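Local coordinates for protein lactaldehyde dehydrogenase (Methanocaldococcus jannaschii, PDB 3PQA) that oxidises lactaldehyde to lactate with NAD as preferred cofactor, a step in the biosynthesis of coenzyme F420, at residues F295-G305 with A349-E357; I281-I292 with I374-M384. All coordinates share one frame; numbering follows the deposited sequence.

Contact 1: F295-G305 with A349-E357; sequences FVNKAKVLNVG and ALFYPTILE
V304 CG1 sits over one face of the Y352 ring, offset toward the rim, 3.9 Å from the ring centroid and 25° off its normal, a CH-pi contact, and also lies 3.7 Å from CD1 of L350. The other methyl, V304 CG2, slides past the P353 ring to reach its CD at 3.6 Å. With CG1 anti to the backbone N (chi1 -175°), that methyl goes to the tyrosine face and L350, and CG2 chiefly to the proline. Shortening L350 to an alanine would take away both of its methyls and is likely to open a gap beside V304 CG1 and G305. At the helical end, I355 reaches the helix mainly through CD1, which approaches F295 CE2 at 3.7 Å, A299 CB at 3.8 Å and V296 CG2 at 4.0 Å. Between these two clusters L302 CD1 meets P353 CG. The polar link across the segments is water 1, which donates to V304 O and hydrogen-bonds Y352 OH at 2.6 Å. In the second shell T354 OG1 donates to Y352 O and K345 makes a cation-pi contact with the Y352 ring. Helix segment 295-300 runs nearly antiparallel to strand 354-357 (165°), the axes 9.8 Å apart, with L342 of strand 339-342 and I376 of strand 373-379 packed against I355.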
loop_
_atom_site.group_PDB
_atom_site.type_symbol
_atom_site.label_atom_id
_atom_site.label_comp_id
_atom_site.label_asym_id
_atom_site.label_seq_id
_atom_site.Cartn_x
_atom_site.Cartn_y
_atom_site.Cartn_z
ATOM N N PHE B 295 -39.482 2.764 -19.404
ATOM C CA PHE B 295 -38.924 3.859 -18.613
ATOM C C PHE B 295 -39.962 4.951 -18.325
ATOM O O PHE B 295 -40.117 5.376 -17.188
ATOM C CB PHE B 295 -37.694 4.417 -19.330
ATOM C CG PHE B 295 -36.945 5.467 -18.551
ATOM C CD1 PHE B 295 -36.231 5.132 -17.398
ATOM C CD2 PHE B 295 -36.932 6.779 -18.996
ATOM C CE1 PHE B 295 -35.524 6.109 -16.696
ATOM C CE2 PHE B 295 -36.230 7.765 -18.313
ATOM C CZ PHE B 295 -35.527 7.432 -17.154
ATOM N N VAL B 296 -40.692 5.374 -19.356
ATOM C CA VAL B 296 -41.779 6.346 -19.182
ATOM C C VAL B 296 -42.848 5.815 -18.207
ATOM O O VAL B 296 -43.277 6.529 -17.299
ATOM C CB VAL B 296 -42.406 6.728 -20.547
ATOM C CG1 VAL B 296 -43.701 7.505 -20.360
ATOM C CG2 VAL B 296 -41.411 7.532 -21.394
ATOM N N ASN B 297 -43.238 4.549 -18.373
ATOM C CA ASN B 297 -44.266 3.931 -17.521
ATOM C C ASN B 297 -43.923 3.920 -16.036
ATOM O O ASN B 297 -44.794 4.143 -15.200
ATOM C CB ASN B 297 -44.605 2.512 -17.989
ATOM C CG ASN B 297 -45.511 2.503 -19.195
ATOM O OD1 ASN B 297 -45.988 3.552 -19.632
ATOM N ND2 ASN B 297 -45.755 1.317 -19.747
ATOM N N LYS B 298 -42.653 3.666 -15.720
ATOM C CA LYS B 298 -42.186 3.663 -14.340
ATOM C C LYS B 298 -42.065 5.091 -13.812
ATOM O O LYS B 298 -42.325 5.345 -12.637
ATOM C CB LYS B 298 -40.852 2.907 -14.210
ATOM C CG LYS B 298 -40.899 1.404 -14.574
ATOM C CD LYS B 298 -41.592 0.532 -13.524
ATOM C CE LYS B 298 -40.995 -0.883 -13.526
ATOM N NZ LYS B 298 -41.190 -1.602 -12.222
ATOM N N ALA B 299 -41.692 6.024 -14.682
ATOM C CA ALA B 299 -41.560 7.426 -14.285
ATOM C C ALA B 299 -42.919 8.079 -14.018
ATOM O O ALA B 299 -43.026 8.973 -13.174
ATOM C CB ALA B 299 -40.800 8.210 -15.341
ATOM N N LYS B 300 -43.932 7.633 -14.762
ATOM C CA LYS B 300 -45.332 8.073 -14.612
ATOM C C LYS B 300 -45.930 7.934 -13.223
ATOM O O LYS B 300 -46.778 8.734 -12.826
ATOM C CB LYS B 300 -46.234 7.258 -15.545
ATOM C CG LYS B 300 -46.397 7.823 -16.903
ATOM C CD LYS B 300 -47.477 7.042 -17.643
ATOM C CE LYS B 300 -47.619 7.532 -19.070
ATOM N NZ LYS B 300 -48.548 6.657 -19.834
ATOM N N VAL B 301 -45.523 6.892 -12.509
ATOM C CA VAL B 301 -46.159 6.535 -11.247
ATOM C C VAL B 301 -45.419 7.100 -10.030
ATOM O O VAL B 301 -45.801 6.834 -8.898
ATOM C CB VAL B 301 -46.375 4.995 -11.122
ATOM C CG1 VAL B 301 -47.236 4.482 -12.275
ATOM C CG2 VAL B 301 -45.045 4.252 -11.056
ATOM N N LEU B 302 -44.367 7.884 -10.276
ATOM C CA LEU B 302 -43.646 8.549 -9.187
ATOM C C LEU B 302 -44.536 9.569 -8.484
ATOM O O LEU B 302 -45.330 10.259 -9.123
ATOM C CB LEU B 302 -42.360 9.212 -9.691
ATOM C CG LEU B 302 -41.261 8.332 -10.307
ATOM C CD1 LEU B 302 -40.197 9.224 -10.956
ATOM C CD2 LEU B 302 -40.620 7.380 -9.284
ATOM N N ASN B 303 -44.417 9.632 -7.165
ATOM C CA ASN B 303 -45.163 10.606 -6.389
ATOM C C ASN B 303 -44.371 11.893 -6.241
ATOM O O ASN B 303 -43.307 11.938 -5.597
ATOM C CB ASN B 303 -45.582 10.044 -5.022
ATOM C CG ASN B 303 -46.518 8.854 -5.139
ATOM O OD1 ASN B 303 -47.487 8.875 -5.900
ATOM N ND2 ASN B 303 -46.236 7.808 -4.369
ATOM N N VAL B 304 -44.913 12.938 -6.852
ATOM C CA VAL B 304 -44.301 14.248 -6.887
ATOM C C VAL B 304 -45.053 15.131 -5.900
ATOM O O VAL B 304 -46.262 15.286 -6.002
ATOM C CB VAL B 304 -44.389 14.836 -8.315
ATOM C CG1 VAL B 304 -43.638 16.162 -8.413
ATOM C CG2 VAL B 304 -43.867 13.822 -9.342
ATOM N N GLY B 305 -44.350 15.707 -4.932
ATOM C CA GLY B 305 -45.039 16.509 -3.928
ATOM C C GLY B 305 -44.196 16.930 -2.745
ATOM O O GLY B 305 -42.983 17.120 -2.875
ATOM N N ALA B 349 -41.612 25.817 -7.983
ATOM C CA ALA B 349 -40.334 25.110 -8.078
ATOM C C ALA B 349 -40.490 23.589 -8.240
ATOM O O ALA B 349 -39.497 22.878 -8.462
ATOM C CB ALA B 349 -39.445 25.449 -6.885
ATOM N N LEU B 350 -41.722 23.095 -8.126
ATOM C CA LEU B 350 -41.985 21.666 -8.262
ATOM C C LEU B 350 -41.967 21.269 -9.742
ATOM O O LEU B 350 -42.886 21.589 -10.507
ATOM C CB LEU B 350 -43.294 21.265 -7.568
ATOM C CG LEU B 350 -43.574 19.769 -7.382
ATOM C CD1 LEU B 350 -42.509 19.102 -6.498
ATOM C CD2 LEU B 350 -44.965 19.532 -6.795
ATOM N N PHE B 351 -40.897 20.591 -10.146
ATOM C CA PHE B 351 -40.715 20.227 -11.543
ATOM C C PHE B 351 -40.987 18.746 -11.738
ATOM O O PHE B 351 -40.366 17.899 -11.087
ATOM C CB PHE B 351 -39.311 20.590 -12.034
ATOM C CG PHE B 351 -39.262 20.928 -13.496
ATOM C CD1 PHE B 351 -39.350 19.928 -14.457
ATOM C CD2 PHE B 351 -39.161 22.256 -13.910
ATOM C CE1 PHE B 351 -39.320 20.228 -15.808
ATOM C CE2 PHE B 351 -39.152 22.578 -15.264
ATOM C CZ PHE B 351 -39.225 21.558 -16.220
ATOM N N TYR B 352 -41.903 18.430 -12.652
ATOM C CA TYR B 352 -42.328 17.043 -12.820
ATOM C C TYR B 352 -41.341 16.233 -13.657
ATOM O O TYR B 352 -40.686 16.786 -14.550
ATOM C CB TYR B 352 -43.759 16.995 -13.392
ATOM C CG TYR B 352 -44.757 17.436 -12.347
ATOM C CD1 TYR B 352 -44.916 18.790 -12.038
ATOM C CD2 TYR B 352 -45.491 16.502 -11.628
ATOM C CE1 TYR B 352 -45.796 19.199 -11.044
ATOM C CE2 TYR B 352 -46.382 16.898 -10.637
ATOM C CZ TYR B 352 -46.522 18.249 -10.345
ATOM O OH TYR B 352 -47.406 18.655 -9.370
ATOM N N PRO B 353 -41.210 14.927 -13.352
ATOM C CA PRO B 353 -40.385 14.037 -14.170
ATOM C C PRO B 353 -40.653 14.263 -15.664
ATOM O O PRO B 353 -41.804 14.188 -16.120
ATOM C CB PRO B 353 -40.822 12.651 -13.700
ATOM C CG PRO B 353 -41.061 12.861 -12.231
ATOM C CD PRO B 353 -41.715 14.236 -12.150
ATOM N N THR B 354 -39.585 14.582 -16.389
ATOM C CA THR B 354 -39.661 15.007 -17.789
ATOM C C THR B 354 -38.711 14.149 -18.633
ATOM O O THR B 354 -37.546 13.954 -18.279
ATOM C CB THR B 354 -39.344 16.517 -17.911
ATOM O OG1 THR B 354 -40.368 17.263 -17.240
ATOM C CG2 THR B 354 -39.267 16.967 -19.365
ATOM N N ILE B 355 -39.230 13.612 -19.731
ATOM C CA ILE B 355 -38.472 12.710 -20.574
ATOM C C ILE B 355 -38.693 13.131 -22.021
ATOM O O ILE B 355 -39.827 13.378 -22.427
ATOM C CB ILE B 355 -38.940 11.255 -20.378
ATOM C CG1 ILE B 355 -38.834 10.851 -18.901
ATOM C CG2 ILE B 355 -38.157 10.288 -21.287
ATOM C CD1 ILE B 355 -39.437 9.501 -18.593
ATOM N N LEU B 356 -37.605 13.239 -22.777
ATOM C CA LEU B 356 -37.685 13.568 -24.190
ATOM C C LEU B 356 -36.821 12.616 -24.989
ATOM O O LEU B 356 -35.768 12.179 -24.516
ATOM C CB LEU B 356 -37.188 14.992 -24.450
ATOM C CG LEU B 356 -37.929 16.186 -23.847
ATOM C CD1 LEU B 356 -37.401 16.492 -22.454
ATOM C CD2 LEU B 356 -37.756 17.395 -24.739
ATOM N N GLU B 357 -37.256 12.289 -26.203
ATOM C CA GLU B 357 -36.355 11.646 -27.140
ATOM C C GLU B 357 -35.734 12.742 -27.987
ATOM O O GLU B 357 -36.447 13.600 -28.510
ATOM C CB GLU B 357 -37.040 10.602 -28.028
ATOM C CG GLU B 357 -36.069 10.090 -29.091
ATOM C CD GLU B 357 -36.501 8.823 -29.811
ATOM O OE1 GLU B 357 -37.578 8.276 -29.510
ATOM O OE2 GLU B 357 -35.718 8.371 -30.673
HETATM O O HOH W 1 -47.790 16.882 -7.568
#

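Contact 2: I281-I292 with I374-M384; sequences ILVDESIADKFI and IPIIRTNEEEM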
loop_
_atom_site.group_PDB
_atom_site.type_symbol
_atom_site.label_atom_id
_atom_site.label_comp_id
_atom_site.label_asym_id
_atom_site.label_seq_id
_atom_site.Cartn_x
_atom_site.Cartn_y
_atom_site.Cartn_z
ATOM N N ILE B 281 -29.462 9.387 -21.655
ATOM C CA ILE B 281 -29.472 7.927 -21.817
ATOM C C ILE B 281 -29.256 7.677 -23.300
ATOM O O ILE B 281 -30.002 8.231 -24.128
ATOM C CB ILE B 281 -30.813 7.274 -21.345
ATOM C CG1 ILE B 281 -31.055 7.559 -19.858
ATOM C CG2 ILE B 281 -30.834 5.751 -21.632
ATOM C CD1 ILE B 281 -32.398 7.060 -19.328
ATOM N N LEU B 282 -28.220 6.897 -23.619
ATOM C CA LEU B 282 -27.992 6.387 -24.966
ATOM C C LEU B 282 -28.485 4.947 -25.001
ATOM O O LEU B 282 -28.095 4.133 -24.165
ATOM C CB LEU B 282 -26.508 6.489 -25.347
ATOM C CG LEU B 282 -25.811 7.815 -25.032
ATOM C CD1 LEU B 282 -24.345 7.769 -25.464
ATOM C CD2 LEU B 282 -26.537 8.960 -25.719
ATOM N N VAL B 283 -29.358 4.638 -25.954
ATOM C CA VAL B 283 -29.953 3.310 -26.023
ATOM C C VAL B 283 -29.851 2.759 -27.439
ATOM O O VAL B 283 -30.054 3.481 -28.411
ATOM C CB VAL B 283 -31.424 3.296 -25.478
ATOM C CG1 VAL B 283 -32.338 4.246 -26.274
ATOM C CG2 VAL B 283 -31.983 1.870 -25.431
ATOM N N ASP B 284 -29.498 1.482 -27.548
ATOM C CA ASP B 284 -29.405 0.847 -28.861
ATOM C C ASP B 284 -30.727 0.955 -29.613
ATOM O O ASP B 284 -31.783 0.694 -29.035
ATOM C CB ASP B 284 -29.012 -0.619 -28.736
ATOM C CG ASP B 284 -28.563 -1.198 -30.062
ATOM O OD1 ASP B 284 -27.350 -1.158 -30.330
ATOM O OD2 ASP B 284 -29.422 -1.652 -30.851
ATOM N N GLU B 285 -30.643 1.317 -30.897
ATOM C CA GLU B 285 -31.810 1.421 -31.785
ATOM C C GLU B 285 -32.729 0.221 -31.680
ATOM O O GLU B 285 -33.964 0.367 -31.697
ATOM C CB GLU B 285 -31.373 1.556 -33.250
ATOM C CG GLU B 285 -30.864 2.941 -33.611
ATOM C CD GLU B 285 -30.402 3.059 -35.058
ATOM O OE1 GLU B 285 -30.606 2.100 -35.839
ATOM O OE2 GLU B 285 -29.807 4.099 -35.403
ATOM N N SER B 286 -32.119 -0.958 -31.585
ATOM C CA SER B 286 -32.855 -2.213 -31.656
ATOM C C SER B 286 -33.791 -2.404 -30.454
ATOM O O SER B 286 -34.788 -3.121 -30.557
ATOM C CB SER B 286 -31.899 -3.410 -31.818
ATOM O OG SER B 286 -31.441 -3.886 -30.560
ATOM N N ILE B 287 -33.491 -1.746 -29.333
ATOM C CA ILE B 287 -34.297 -1.927 -28.122
ATOM C C ILE B 287 -34.921 -0.622 -27.599
ATOM O O ILE B 287 -35.525 -0.614 -26.518
ATOM C CB ILE B 287 -33.490 -2.602 -26.971
ATOM C CG1 ILE B 287 -32.220 -1.811 -26.652
ATOM C CG2 ILE B 287 -33.180 -4.072 -27.297
ATOM C CD1 ILE B 287 -31.741 -2.005 -25.216
ATOM N N ALA B 288 -34.769 0.454 -28.373
ATOM C CA ALA B 288 -35.112 1.803 -27.925
ATOM C C ALA B 288 -36.596 1.961 -27.599
ATOM O O ALA B 288 -36.949 2.520 -26.559
ATOM C CB ALA B 288 -34.672 2.836 -28.947
ATOM N N ASP B 289 -37.464 1.471 -28.482
ATOM C CA ASP B 289 -38.903 1.550 -28.228
ATOM C C ASP B 289 -39.326 0.837 -26.945
ATOM O O ASP B 289 -40.117 1.383 -26.175
ATOM C CB ASP B 289 -39.723 1.009 -29.409
ATOM C CG ASP B 289 -39.538 1.821 -30.677
ATOM O OD1 ASP B 289 -39.317 3.047 -30.606
ATOM O OD2 ASP B 289 -39.649 1.217 -31.763
ATOM N N LYS B 290 -38.828 -0.380 -26.729
ATOM C CA LYS B 290 -39.203 -1.140 -25.546
ATOM C C LYS B 290 -38.670 -0.467 -24.296
ATOM O O LYS B 290 -39.381 -0.358 -23.297
ATOM C CB LYS B 290 -38.675 -2.565 -25.610
ATOM C CG LYS B 290 -39.333 -3.432 -26.653
ATOM C CD LYS B 290 -38.814 -4.872 -26.533
ATOM C CE LYS B 290 -37.280 -4.925 -26.608
ATOM N NZ LYS B 290 -36.735 -5.788 -25.531
ATOM N N PHE B 291 -37.422 -0.007 -24.359
ATOM C CA PHE B 291 -36.834 0.655 -23.206
ATOM C C PHE B 291 -37.585 1.935 -22.866
ATOM O O PHE B 291 -37.915 2.161 -21.713
ATOM C CB PHE B 291 -35.361 0.989 -23.405
ATOM C CG PHE B 291 -34.803 1.811 -22.281
ATOM C CD1 PHE B 291 -34.366 1.198 -21.116
ATOM C CD2 PHE B 291 -34.776 3.200 -22.367
ATOM C CE1 PHE B 291 -33.878 1.960 -20.053
ATOM C CE2 PHE B 291 -34.290 3.982 -21.318
ATOM C CZ PHE B 291 -33.843 3.368 -20.158
ATOM N N ILE B 292 -37.844 2.770 -23.872
ATOM C CA ILE B 292 -38.557 4.027 -23.652
ATOM C C ILE B 292 -39.940 3.793 -23.021
ATOM O O ILE B 292 -40.296 4.447 -22.049
ATOM C CB ILE B 292 -38.632 4.884 -24.936
ATOM C CG1 ILE B 292 -37.239 5.437 -25.282
ATOM C CG2 ILE B 292 -39.646 6.022 -24.766
ATOM C CD1 ILE B 292 -37.093 5.991 -26.720
ATOM N N ILE B 374 -34.770 14.182 -18.593
ATOM C CA ILE B 374 -33.954 13.117 -19.168
ATOM C C ILE B 374 -34.091 13.027 -20.692
ATOM O O ILE B 374 -35.148 12.617 -21.199
ATOM C CB ILE B 374 -34.314 11.737 -18.567
ATOM C CG1 ILE B 374 -34.417 11.797 -17.030
ATOM C CG2 ILE B 374 -33.339 10.644 -19.077
ATOM C CD1 ILE B 374 -33.128 12.285 -16.302
ATOM N N PRO B 375 -33.023 13.402 -21.421
ATOM C CA PRO B 375 -32.967 13.157 -22.861
ATOM C C PRO B 375 -32.534 11.725 -23.135
ATOM O O PRO B 375 -31.608 11.208 -22.484
ATOM C CB PRO B 375 -31.899 14.126 -23.345
ATOM C CG PRO B 375 -30.962 14.241 -22.148
ATOM C CD PRO B 375 -31.817 14.096 -20.922
ATOM N N ILE B 376 -33.224 11.093 -24.079
ATOM C CA ILE B 376 -32.912 9.738 -24.510
ATOM C C ILE B 376 -32.563 9.821 -25.988
ATOM O O ILE B 376 -33.311 10.427 -26.763
ATOM C CB ILE B 376 -34.116 8.786 -24.317
ATOM C CG1 ILE B 376 -34.473 8.672 -22.822
ATOM C CG2 ILE B 376 -33.806 7.400 -24.927
ATOM C CD1 ILE B 376 -35.778 7.962 -22.526
ATOM N N ILE B 377 -31.430 9.230 -26.369
ATOM C CA ILE B 377 -30.961 9.261 -27.743
ATOM C C ILE B 377 -30.821 7.837 -28.229
ATOM O O ILE B 377 -30.076 7.047 -27.637
ATOM C CB ILE B 377 -29.584 9.960 -27.873
ATOM C CG1 ILE B 377 -29.627 11.391 -27.323
ATOM C CG2 ILE B 377 -29.072 9.899 -29.326
ATOM C CD1 ILE B 377 -29.396 11.481 -25.799
ATOM N N ARG B 378 -31.541 7.484 -29.291
ATOM C CA ARG B 378 -31.381 6.140 -29.845
ATOM C C ARG B 378 -30.253 6.161 -30.872
ATOM O O ARG B 378 -30.153 7.087 -31.685
ATOM C CB ARG B 378 -32.695 5.580 -30.425
ATOM C CG ARG B 378 -33.063 6.059 -31.820
ATOM C CD ARG B 378 -34.354 5.395 -32.279
ATOM N NE ARG B 378 -35.488 5.785 -31.443
ATOM C CZ ARG B 378 -36.579 5.048 -31.246
ATOM N NH1 ARG B 378 -37.553 5.499 -30.460
ATOM N NH2 ARG B 378 -36.700 3.856 -31.827
ATOM N N THR B 379 -29.373 5.171 -30.808
ATOM C CA THR B 379 -28.218 5.159 -31.678
ATOM C C THR B 379 -27.665 3.753 -31.874
ATOM O O THR B 379 -28.174 2.799 -31.294
ATOM C CB THR B 379 -27.108 6.111 -31.144
ATOM O OG1 THR B 379 -26.073 6.214 -32.122
ATOM C CG2 THR B 379 -26.536 5.598 -29.845
ATOM N N ASN B 380 -26.626 3.625 -32.691
ATOM C CA ASN B 380 -25.934 2.353 -32.796
ATOM C C ASN B 380 -24.759 2.257 -31.828
ATOM O O ASN B 380 -24.220 3.265 -31.377
ATOM C CB ASN B 380 -25.494 2.090 -34.231
ATOM C CG ASN B 380 -26.658 1.734 -35.124
ATOM O OD1 ASN B 380 -27.428 0.812 -34.826
ATOM N ND2 ASN B 380 -26.799 2.458 -36.227
ATOM N N GLU B 381 -24.359 1.034 -31.523
ATOM C CA GLU B 381 -23.338 0.824 -30.504
ATOM C C GLU B 381 -22.055 1.619 -30.773
ATOM O O GLU B 381 -21.495 2.239 -29.860
ATOM C CB GLU B 381 -23.021 -0.655 -30.388
ATOM C CG GLU B 381 -22.126 -0.968 -29.227
ATOM C CD GLU B 381 -21.991 -2.441 -29.023
ATOM O OE1 GLU B 381 -23.032 -3.145 -28.952
ATOM O OE2 GLU B 381 -20.839 -2.872 -28.919
ATOM N N GLU B 382 -21.612 1.634 -32.031
ATOM C CA GLU B 382 -20.325 2.241 -32.362
ATOM C C GLU B 382 -20.270 3.761 -32.258
ATOM O O GLU B 382 -19.185 4.335 -32.329
ATOM C CB GLU B 382 -19.812 1.760 -33.728
ATOM C CG GLU B 382 -19.390 0.291 -33.731
ATOM C CD GLU B 382 -18.437 -0.076 -32.585
ATOM O OE1 GLU B 382 -18.506 -1.240 -32.120
ATOM O OE2 GLU B 382 -17.631 0.782 -32.149
ATOM N N GLU B 383 -21.423 4.394 -32.077
ATOM C CA GLU B 383 -21.506 5.849 -31.917
ATOM C C GLU B 383 -21.450 6.265 -30.447
ATOM O O GLU B 383 -21.267 7.447 -30.123
ATOM C CB GLU B 383 -22.829 6.365 -32.487
ATOM C CG GLU B 383 -23.077 6.004 -33.927
ATOM C CD GLU B 383 -22.016 6.564 -34.848
ATOM O OE1 GLU B 383 -21.630 5.852 -35.796
ATOM O OE2 GLU B 383 -21.567 7.714 -34.630
ATOM N N MET B 384 -21.656 5.294 -29.565
ATOM C CA MET B 384 -21.982 5.587 -28.170
ATOM C C MET B 384 -20.831 6.212 -27.390
ATOM O O MET B 384 -21.046 7.170 -26.633
ATOM C CB MET B 384 -22.516 4.328 -27.469
ATOM C CG MET B 384 -23.934 3.978 -27.896
ATOM S SD MET B 384 -24.494 2.409 -27.209
ATOM C CE MET B 384 -26.204 2.429 -27.811
HETATM O O HOH W 2 -25.895 -2.178 -28.256
HETATM O O HOH W 3 -35.034 2.241 -33.688
HETATM O O HOH W 4 -29.940 6.463 -34.667
#
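I281 and I376 lie paired, CA to CA 4.7 Å, in a parallel register that runs on through L282-I377 and V283-R378. Five backbone bonds join the segments; I377 N to I281 O is the shortest at 2.8 Å, and the last, E285 N to T379 O, is more bent, 147° at the hydrogen. The tight part has two faces. On one, I376 CG2 touches V283 CG1 at 3.7 Å while I292, from the helix above, slides past I376 in the opposite direction; I376 CD1 reaches the edge of the F291 ring. On the other, L282 and I377 lie side by side, pointing the same way, CD2 to CD1 3.8 Å. At the strand end the extended M384 packs its CE against the backbone of V283 and D284, 3.4 Å from D284 N.

R378 is the polar hinge between this core and the solvent side. Its CG stands between the backbone N and carbonyl carbon, and the bend at chi3 turns the guanidinium beneath A288, whose CB lies over one face. NH1 and NH2 both grip D289 OD1 end-on, each at 3.0 Å, in the guanidinium plane, although the carboxylate is turned 59° from it; NE is held by E357 in a further salt bridge, so two carboxylates probably share this charge. Water 3 joins NH2 to E285 O. The loose side lies at exposed E285 and N380: they merely cross, OE2 to ND2 3.5 Å, and water 4 joins E285 OE2 to R378 O. D284 OD2 accepts from S286 N in an Asx turn leading toward the helix. Parallel strands 278-284 and 373-379, with helix segment 288-292 running nearly antiparallel to strand 374-379 (160°), are typical of the open alpha/beta architecture of the aldehyde dehydrogenase catalytic domain.

From the N terminus, the chain passes along strand 278-284 into helix 288-300, so contact 2 supplies its first segment before contact 1 does. After G305 come 43 residues, including helix 320-335, before the segment 349-357 returns beneath the helix end and closes contact 1. The chain then enters strand 373-379, which closes contact 2 around an 81-residue excursion; the smaller loop lies wholly within the larger, and the two do not cross. Their centres are 19 Å apart, yet they meet where strands 350-357 and 373-379 run as neighbours in one sheet: I355 CG2 packs on I376 CD1 at 3.6 Å. Helix 288-300 takes part in both, packing against these two strands.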